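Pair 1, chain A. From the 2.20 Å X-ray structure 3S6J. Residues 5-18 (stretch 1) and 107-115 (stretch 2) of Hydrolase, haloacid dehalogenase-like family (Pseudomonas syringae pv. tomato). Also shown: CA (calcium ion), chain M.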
# COMPACT_ATOMS: atom_id res chain seq x y z
N PRO A 5 29.82 14.29 18.22
CA PRO A 5 29.82 13.23 17.20
C PRO A 5 28.67 13.41 16.20
O PRO A 5 27.57 12.91 16.44
CB PRO A 5 29.61 11.95 18.02
CG PRO A 5 30.18 12.28 19.37
CD PRO A 5 29.89 13.75 19.59
N GLN A 6 28.93 14.12 15.11
CA GLN A 6 27.88 14.41 14.14
C GLN A 6 27.28 13.14 13.52
O GLN A 6 27.98 12.16 13.24
CB GLN A 6 28.39 15.38 13.06
CG GLN A 6 27.93 16.85 13.23
CD GLN A 6 28.69 17.63 14.31
OE1 GLN A 6 29.85 17.33 14.61
NE2 GLN A 6 28.05 18.65 14.88
N THR A 7 25.97 13.15 13.34
CA THR A 7 25.25 12.02 12.78
C THR A 7 25.61 11.78 11.31
O THR A 7 25.76 12.74 10.54
CB THR A 7 23.73 12.20 12.92
OG1 THR A 7 23.38 12.10 14.31
CG2 THR A 7 22.99 11.13 12.12
N SER A 8 25.77 10.51 10.95
CA SER A 8 25.92 10.09 9.55
C SER A 8 24.65 9.36 9.11
O SER A 8 23.98 8.72 9.92
CB SER A 8 27.15 9.20 9.39
OG SER A 8 28.33 9.92 9.69
N PHE A 9 24.31 9.46 7.82
CA PHE A 9 22.99 9.08 7.36
C PHE A 9 22.98 7.97 6.32
O PHE A 9 23.64 8.06 5.28
CB PHE A 9 22.26 10.30 6.79
CG PHE A 9 21.89 11.32 7.82
CD1 PHE A 9 22.85 12.17 8.38
CD2 PHE A 9 20.57 11.45 8.25
CE1 PHE A 9 22.50 13.12 9.34
CE2 PHE A 9 20.22 12.40 9.20
CZ PHE A 9 21.19 13.23 9.75
N ILE A 10 22.22 6.92 6.60
CA ILE A 10 22.02 5.85 5.62
C ILE A 10 20.57 5.85 5.14
O ILE A 10 19.65 5.54 5.89
CB ILE A 10 22.38 4.47 6.20
CG1 ILE A 10 23.79 4.49 6.77
CG2 ILE A 10 22.27 3.45 5.11
CD1 ILE A 10 24.18 3.25 7.56
N PHE A 11 20.38 6.21 3.87
CA PHE A 11 19.05 6.35 3.31
C PHE A 11 18.67 5.13 2.48
O PHE A 11 19.46 4.66 1.65
CB PHE A 11 18.99 7.57 2.40
CG PHE A 11 18.98 8.89 3.11
CD1 PHE A 11 17.79 9.45 3.55
CD2 PHE A 11 20.15 9.60 3.29
CE1 PHE A 11 17.78 10.69 4.17
CE2 PHE A 11 20.14 10.84 3.92
CZ PHE A 11 18.96 11.38 4.37
N ASP A 12 17.48 4.61 2.70
CA ASP A 12 16.89 3.71 1.72
C ASP A 12 16.50 4.58 0.50
O ASP A 12 16.51 5.81 0.58
CB ASP A 12 15.68 3.01 2.31
CG ASP A 12 14.87 2.29 1.26
OD1 ASP A 12 15.37 1.30 0.71
OD2 ASP A 12 13.73 2.72 0.99
N LEU A 13 16.16 3.95 -0.63
CA LEU A 13 15.89 4.73 -1.85
C LEU A 13 14.43 4.67 -2.29
O LEU A 13 13.67 5.63 -2.13
CB LEU A 13 16.82 4.28 -2.98
CG LEU A 13 16.77 5.01 -4.33
CD1 LEU A 13 16.85 6.54 -4.17
CD2 LEU A 13 17.89 4.49 -5.23
N ASP A 14 14.05 3.54 -2.85
CA ASP A 14 12.71 3.27 -3.32
C ASP A 14 11.69 3.39 -2.16
O ASP A 14 11.68 2.56 -1.27
CB ASP A 14 12.75 1.88 -3.97
CG ASP A 14 11.39 1.24 -4.13
OD1 ASP A 14 11.25 0.08 -3.68
OD2 ASP A 14 10.48 1.85 -4.72
N GLY A 15 10.87 4.44 -2.16
CA GLY A 15 9.83 4.61 -1.16
C GLY A 15 10.23 5.59 -0.07
O GLY A 15 9.42 5.99 0.76
N THR A 16 11.50 5.99 -0.10
CA THR A 16 12.07 6.79 0.97
C THR A 16 12.51 8.13 0.40
O THR A 16 12.16 9.19 0.95
CB THR A 16 13.25 6.04 1.64
OG1 THR A 16 12.77 4.85 2.31
CG2 THR A 16 14.00 6.94 2.62
N LEU A 17 13.27 8.10 -0.70
CA LEU A 17 13.63 9.33 -1.42
C LEU A 17 12.86 9.50 -2.75
O LEU A 17 12.59 10.61 -3.17
CB LEU A 17 15.15 9.42 -1.64
CG LEU A 17 16.03 9.41 -0.39
CD1 LEU A 17 17.51 9.15 -0.72
CD2 LEU A 17 15.85 10.68 0.42
N THR A 18 12.51 8.38 -3.39
CA THR A 18 11.70 8.43 -4.60
C THR A 18 10.38 7.70 -4.40
O THR A 18 10.33 6.65 -3.74
CB THR A 18 12.42 7.78 -5.81
OG1 THR A 18 12.90 6.48 -5.44
CG2 THR A 18 13.57 8.64 -6.29
N ASN A 107 27.85 19.48 5.84
CA ASN A 107 28.95 18.52 6.03
C ASN A 107 28.58 17.17 6.67
O ASN A 107 29.46 16.39 7.04
CB ASN A 107 30.08 19.17 6.82
CG ASN A 107 30.79 20.23 6.01
OD1 ASN A 107 31.37 19.95 4.96
ND2 ASN A 107 30.72 21.48 6.49
N LEU A 108 27.28 16.89 6.79
CA LEU A 108 26.84 15.59 7.30
C LEU A 108 26.97 14.54 6.20
O LEU A 108 26.53 14.77 5.07
CB LEU A 108 25.40 15.68 7.81
CG LEU A 108 25.18 16.77 8.86
CD1 LEU A 108 23.69 17.05 9.08
CD2 LEU A 108 25.87 16.43 10.17
N LYS A 109 27.58 13.41 6.53
CA LYS A 109 27.81 12.34 5.57
C LYS A 109 26.58 11.45 5.41
O LYS A 109 25.94 11.09 6.40
CB LYS A 109 28.98 11.46 6.02
CG LYS A 109 30.25 12.18 6.41
CD LYS A 109 31.04 11.31 7.38
CE LYS A 109 32.54 11.61 7.37
NZ LYS A 109 32.91 12.89 8.06
N TRP A 110 26.28 11.07 4.16
CA TRP A 110 25.18 10.13 3.90
C TRP A 110 25.50 9.16 2.78
O TRP A 110 26.28 9.46 1.86
CB TRP A 110 23.88 10.86 3.58
CG TRP A 110 23.97 11.80 2.41
CD1 TRP A 110 24.31 13.12 2.45
CD2 TRP A 110 23.72 11.49 1.03
NE1 TRP A 110 24.29 13.65 1.18
CE2 TRP A 110 23.93 12.67 0.30
CE3 TRP A 110 23.34 10.33 0.35
CZ2 TRP A 110 23.76 12.73 -1.09
CZ3 TRP A 110 23.17 10.39 -1.04
CH2 TRP A 110 23.38 11.59 -1.74
N CYS A 111 24.88 8.00 2.87
CA CYS A 111 25.03 6.97 1.86
C CYS A 111 23.66 6.39 1.54
O CYS A 111 22.79 6.33 2.41
CB CYS A 111 25.95 5.86 2.37
SG CYS A 111 26.41 4.64 1.12
N ILE A 112 23.46 5.98 0.30
CA ILE A 112 22.22 5.32 -0.07
C ILE A 112 22.44 3.83 0.02
O ILE A 112 23.52 3.35 -0.31
CB ILE A 112 21.70 5.78 -1.44
CG1 ILE A 112 21.06 7.15 -1.30
CG2 ILE A 112 20.72 4.75 -2.03
CD1 ILE A 112 20.85 7.88 -2.61
N ALA A 113 21.45 3.11 0.52
CA ALA A 113 21.55 1.66 0.69
C ALA A 113 20.23 0.99 0.30
O ALA A 113 19.22 1.15 0.99
CB ALA A 113 21.92 1.31 2.13
N THR A 114 20.27 0.25 -0.81
CA THR A 114 19.07 -0.33 -1.41
C THR A 114 19.21 -1.84 -1.67
O THR A 114 20.30 -2.32 -2.01
CB THR A 114 18.71 0.40 -2.75
OG1 THR A 114 17.58 -0.23 -3.36
CG2 THR A 114 19.88 0.38 -3.73
N SER A 115 18.12 -2.59 -1.49
CA SER A 115 18.10 -4.03 -1.83
C SER A 115 17.97 -4.22 -3.33
O SER A 115 18.14 -5.33 -3.83
CB SER A 115 16.94 -4.76 -1.14
OG SER A 115 17.09 -4.77 0.27
CA CA M . 12.13 0.87 0.40
O HOH W 1 15.46 -1.70 -0.42
O HOH W 2 13.02 -0.76 1.95
O HOH W 3 12.62 -0.89 -1.39
O HOH W 4 9.76 -0.36 0.34

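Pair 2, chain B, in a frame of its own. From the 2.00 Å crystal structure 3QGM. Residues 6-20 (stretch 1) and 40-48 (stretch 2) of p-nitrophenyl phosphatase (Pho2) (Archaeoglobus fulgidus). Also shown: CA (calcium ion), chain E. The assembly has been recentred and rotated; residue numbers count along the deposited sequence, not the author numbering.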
# COMPACT_ATOMS: atom_id res chain seq x y z
N PRO B 6 -20.84 -26.69 24.41
CA PRO B 6 -19.95 -25.48 24.26
C PRO B 6 -19.34 -24.99 25.59
O PRO B 6 -19.06 -23.78 25.76
CB PRO B 6 -20.87 -24.41 23.61
CG PRO B 6 -22.29 -24.94 23.81
CD PRO B 6 -22.21 -26.45 23.94
N ASP B 7 -19.10 -25.95 26.49
CA ASP B 7 -18.77 -25.64 27.88
C ASP B 7 -17.28 -25.74 28.16
O ASP B 7 -16.68 -26.84 28.11
CB ASP B 7 -19.53 -26.57 28.82
CG ASP B 7 -19.40 -26.14 30.26
OD1 ASP B 7 -20.39 -25.63 30.85
OD2 ASP B 7 -18.27 -26.27 30.80
N LYS B 8 -16.69 -24.60 28.50
CA LYS B 8 -15.26 -24.51 28.69
C LYS B 8 -14.91 -23.85 30.02
O LYS B 8 -15.72 -23.16 30.63
CB LYS B 8 -14.62 -23.69 27.58
CG LYS B 8 -15.29 -23.76 26.20
CD LYS B 8 -15.28 -25.12 25.57
CE LYS B 8 -13.89 -25.67 25.37
NZ LYS B 8 -13.88 -26.76 24.36
N LYS B 9 -13.68 -24.07 30.43
CA LYS B 9 -13.12 -23.35 31.58
C LYS B 9 -12.96 -21.87 31.28
O LYS B 9 -13.21 -21.02 32.14
CB LYS B 9 -11.76 -23.95 31.99
CG LYS B 9 -11.93 -25.20 32.86
CD LYS B 9 -10.63 -25.99 33.10
CE LYS B 9 -10.98 -27.43 33.65
NZ LYS B 9 -9.79 -28.12 34.22
N GLY B 10 -12.56 -21.56 30.05
CA GLY B 10 -12.32 -20.16 29.65
C GLY B 10 -12.78 -19.76 28.27
O GLY B 10 -13.02 -20.59 27.39
N TYR B 11 -12.88 -18.45 28.09
CA TYR B 11 -13.40 -17.84 26.86
C TYR B 11 -12.50 -16.67 26.46
O TYR B 11 -12.22 -15.80 27.25
CB TYR B 11 -14.84 -17.37 27.08
CG TYR B 11 -15.74 -18.54 27.32
CD1 TYR B 11 -16.39 -19.17 26.26
CD2 TYR B 11 -15.89 -19.09 28.59
CE1 TYR B 11 -17.18 -20.27 26.46
CE2 TYR B 11 -16.67 -20.22 28.79
CZ TYR B 11 -17.31 -20.81 27.72
OH TYR B 11 -18.10 -21.95 27.90
N ILE B 12 -12.05 -16.71 25.22
CA ILE B 12 -11.32 -15.61 24.60
C ILE B 12 -12.39 -14.89 23.79
O ILE B 12 -12.92 -15.46 22.82
CB ILE B 12 -10.20 -16.10 23.70
CG1 ILE B 12 -9.13 -16.73 24.59
CG2 ILE B 12 -9.63 -14.91 22.86
CD1 ILE B 12 -7.92 -17.31 23.86
N ILE B 13 -12.73 -13.67 24.23
CA ILE B 13 -13.88 -12.93 23.68
C ILE B 13 -13.45 -11.68 22.91
O ILE B 13 -12.80 -10.78 23.42
CB ILE B 13 -14.96 -12.64 24.73
CG1 ILE B 13 -15.40 -13.95 25.42
CG2 ILE B 13 -16.16 -12.01 24.07
CD1 ILE B 13 -16.47 -13.75 26.52
N ASP B 14 -13.75 -11.69 21.62
CA ASP B 14 -13.66 -10.45 20.80
C ASP B 14 -14.60 -9.39 21.40
O ASP B 14 -15.71 -9.73 21.87
CB ASP B 14 -14.02 -10.86 19.37
CG ASP B 14 -14.30 -9.72 18.40
OD1 ASP B 14 -13.66 -8.63 18.36
OD2 ASP B 14 -15.23 -9.98 17.62
N ILE B 15 -14.15 -8.14 21.45
CA ILE B 15 -14.96 -7.04 22.00
C ILE B 15 -15.89 -6.47 20.91
O ILE B 15 -17.11 -6.56 21.05
CB ILE B 15 -14.07 -5.92 22.54
CG1 ILE B 15 -13.20 -6.44 23.70
CG2 ILE B 15 -14.91 -4.70 23.01
CD1 ILE B 15 -12.09 -5.46 24.12
N ASP B 16 -15.34 -5.91 19.85
CA ASP B 16 -16.19 -5.22 18.84
C ASP B 16 -17.03 -6.17 17.99
O ASP B 16 -16.51 -7.08 17.32
CB ASP B 16 -15.38 -4.26 17.95
CG ASP B 16 -16.09 -2.89 17.79
OD1 ASP B 16 -16.18 -2.14 18.81
OD2 ASP B 16 -16.57 -2.60 16.66
N GLY B 17 -18.33 -5.96 18.06
CA GLY B 17 -19.33 -6.78 17.35
C GLY B 17 -19.90 -7.82 18.31
O GLY B 17 -20.83 -8.56 17.97
N VAL B 18 -19.34 -7.89 19.51
CA VAL B 18 -19.72 -8.94 20.47
C VAL B 18 -20.25 -8.29 21.74
O VAL B 18 -21.39 -8.54 22.14
CB VAL B 18 -18.56 -9.90 20.83
CG1 VAL B 18 -19.05 -11.03 21.83
CG2 VAL B 18 -17.93 -10.47 19.59
N ILE B 19 -19.46 -7.39 22.33
CA ILE B 19 -19.85 -6.73 23.59
C ILE B 19 -20.21 -5.25 23.42
O ILE B 19 -21.10 -4.70 24.12
CB ILE B 19 -18.74 -6.90 24.61
CG1 ILE B 19 -18.59 -8.39 24.90
CG2 ILE B 19 -19.02 -6.15 25.89
CD1 ILE B 19 -17.17 -8.76 25.01
N GLY B 20 -19.56 -4.62 22.46
CA GLY B 20 -19.91 -3.29 22.11
C GLY B 20 -19.63 -3.01 20.66
O GLY B 20 -19.01 -3.80 19.95
N GLY B 40 -18.76 -18.38 36.96
CA GLY B 40 -17.36 -18.62 37.32
C GLY B 40 -16.41 -18.92 36.17
O GLY B 40 -15.30 -19.41 36.41
N LYS B 41 -16.81 -18.64 34.92
CA LYS B 41 -15.92 -18.89 33.78
C LYS B 41 -14.92 -17.75 33.73
O LYS B 41 -15.25 -16.60 34.08
CB LYS B 41 -16.67 -18.96 32.45
CG LYS B 41 -17.84 -19.92 32.37
CD LYS B 41 -17.51 -21.37 32.71
CE LYS B 41 -18.46 -22.31 31.97
NZ LYS B 41 -18.25 -23.80 32.26
N LYS B 42 -13.69 -18.09 33.34
CA LYS B 42 -12.65 -17.11 33.20
C LYS B 42 -12.78 -16.55 31.78
O LYS B 42 -13.17 -17.26 30.85
CB LYS B 42 -11.27 -17.75 33.35
CG LYS B 42 -11.01 -18.47 34.68
CD LYS B 42 -9.74 -19.31 34.50
CE LYS B 42 -8.90 -19.51 35.78
NZ LYS B 42 -7.62 -18.76 35.73
N ILE B 43 -12.44 -15.27 31.63
CA ILE B 43 -12.63 -14.58 30.38
C ILE B 43 -11.42 -13.72 30.12
O ILE B 43 -10.84 -13.17 31.04
CB ILE B 43 -13.91 -13.68 30.42
CG1 ILE B 43 -15.15 -14.54 30.61
CG2 ILE B 43 -14.06 -12.87 29.13
CD1 ILE B 43 -16.42 -13.76 30.47
N ILE B 44 -11.02 -13.63 28.87
CA ILE B 44 -10.09 -12.62 28.47
C ILE B 44 -10.63 -11.99 27.20
O ILE B 44 -11.02 -12.69 26.24
CB ILE B 44 -8.66 -13.13 28.31
CG1 ILE B 44 -7.71 -11.97 27.95
CG2 ILE B 44 -8.56 -14.20 27.25
CD1 ILE B 44 -6.22 -12.26 28.30
N PHE B 45 -10.70 -10.67 27.22
CA PHE B 45 -11.20 -9.89 26.08
C PHE B 45 -10.02 -9.59 25.16
O PHE B 45 -8.97 -9.12 25.62
CB PHE B 45 -11.86 -8.62 26.58
CG PHE B 45 -13.05 -8.85 27.45
CD1 PHE B 45 -12.94 -8.76 28.84
CD2 PHE B 45 -14.31 -9.15 26.91
CE1 PHE B 45 -14.04 -9.01 29.67
CE2 PHE B 45 -15.41 -9.38 27.73
CZ PHE B 45 -15.28 -9.31 29.11
N VAL B 46 -10.13 -9.90 23.87
CA VAL B 46 -8.98 -9.76 22.97
C VAL B 46 -9.39 -8.89 21.80
O VAL B 46 -10.39 -9.16 21.16
CB VAL B 46 -8.43 -11.12 22.49
CG1 VAL B 46 -7.35 -10.94 21.41
CG2 VAL B 46 -7.82 -11.94 23.65
N SER B 47 -8.63 -7.83 21.53
CA SER B 47 -8.97 -6.89 20.47
C SER B 47 -7.76 -6.53 19.65
O SER B 47 -6.68 -6.39 20.18
CB SER B 47 -9.51 -5.59 21.06
OG SER B 47 -9.59 -4.60 20.06
N ASN B 48 -7.98 -6.38 18.33
CA ASN B 48 -6.94 -6.00 17.42
C ASN B 48 -6.75 -4.52 17.35
O ASN B 48 -5.96 -4.06 16.54
CB ASN B 48 -7.25 -6.51 16.02
CG ASN B 48 -6.77 -7.93 15.80
OD1 ASN B 48 -6.30 -8.57 16.73
ND2 ASN B 48 -6.84 -8.40 14.54
CA CA E . -14.92 -8.18 16.09
O HOH W 5 -15.96 -6.75 14.40
O HOH W 6 -13.35 -6.45 16.01
O HOH W 7 -13.41 -9.34 15.12

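In both pairs two parallel strands lie side by side, and the first runs on into a loop that binds a calcium ion. The N-to-C directions of the strands differ by 19° in pair 1 and 29° in pair 2, and the central backbones superpose with an RMSD of 0.6 Å. Four bonds of the ladder match. In pair 1, F9(A) N donates to K109(A) O (2.7 Å), C111(A) N to F9(A) O (2.7 Å), F11(A) N to C111(A) O (2.8 Å) and A113(A) N to F11(A) O (2.8 Å). The matching bonds of pair 2 run from Y11(B) N to K42(B) O (3.0 Å), I44(B) N to Y11(B) O (3.0 Å), I13(B) N to I44(B) O (2.8 Å) and V46(B) N to I13(B) O (2.8 Å). Pair 2 adds a rung, K42(B) N to K9(B) O (3.2 Å); in pair 1 K109(A) N and T7(A) O are 4.5 Å apart. Because the ladder uses backbone atoms alone, the side chains are free to differ.

The first inward aromatic is F9(A), matched by Y11(B). Both rings take chi1 m and meet a carbonyl oxygen at the ring edge, where the C-H groups carry slight positive charge: K109(A) O in one, K42(B) O in the other. Their other neighbours are L108(A) and K41(B), a matched position. L108(A) CD1 lies 4.1 Å from F9(A) CE1, a purely apolar contact. K41(B) serves twice: its CG approaches Y11(B) CE2 at 3.8 Å, while its NZ forms a salt bridge with D7(B) OD2 at 2.9 Å. The long aliphatic stem thus packs like leucine while the charge finds a partner. The tyrosine hydroxyl is also satisfied, as Y11(B) OH donates to P6(B) O (3.0 Å) and accepts from K8(B) N (3.1 Å).

On the same face as these rings, the exchange of bulk is clearest. At the next bridge on this face pair 1 has phenylalanine on the first strand and isoleucine next to it on the second, F11(A) beside I112(A); pair 2 reverses this with I13(B) beside F45(B). Either way one flat ring and one branched aliphatic chain share the buried space. F11(A) CE2 reaches W110(A) CB at 3.8 Å, whereas I13(B) CD1 reaches I43(B) CG2 at 3.7 Å. I112(A) CD1 meets L17(A) CD1 at 4.0 Å; in pair 2, I19(B) CD1 comes to 3.3 Å from F45(B) CE2, at the ring edge. L13(A) and I15(B) point toward the second strand and pack on the matched neighbours, with L13(A) CB 4.0 Å from I112(A) CG2 and I15(B) CG1 3.9 Å from F45(B) CB.

The other face holds I10(A) and I12(B), both chi1 m and chi2 t. I10(A) CG2 touches A113(A) CB at 3.7 Å, and I12(B) CG2 touches V46(B) CG2 at 3.6 Å. Beside them, C111(A) is matched by I44(B), whose CG2 packs against I12(B) CG1 at 3.7 Å. At these buried positions small or branched apolar side chains fit: pair 1 sets the small C111(A) and A113(A) beside isoleucine, where pair 2 has I44(B) and V46(B).

At the matched positions D12(A) and D14(B), an aspartate binds calcium. D12(A) OD2 lies 2.5 Å from the calcium ion CA of chain M, and D14(B) OD2 lies 2.4 Å from the calcium ion CA of chain E. Aspartate supplies the anionic oxygens that calcium favours.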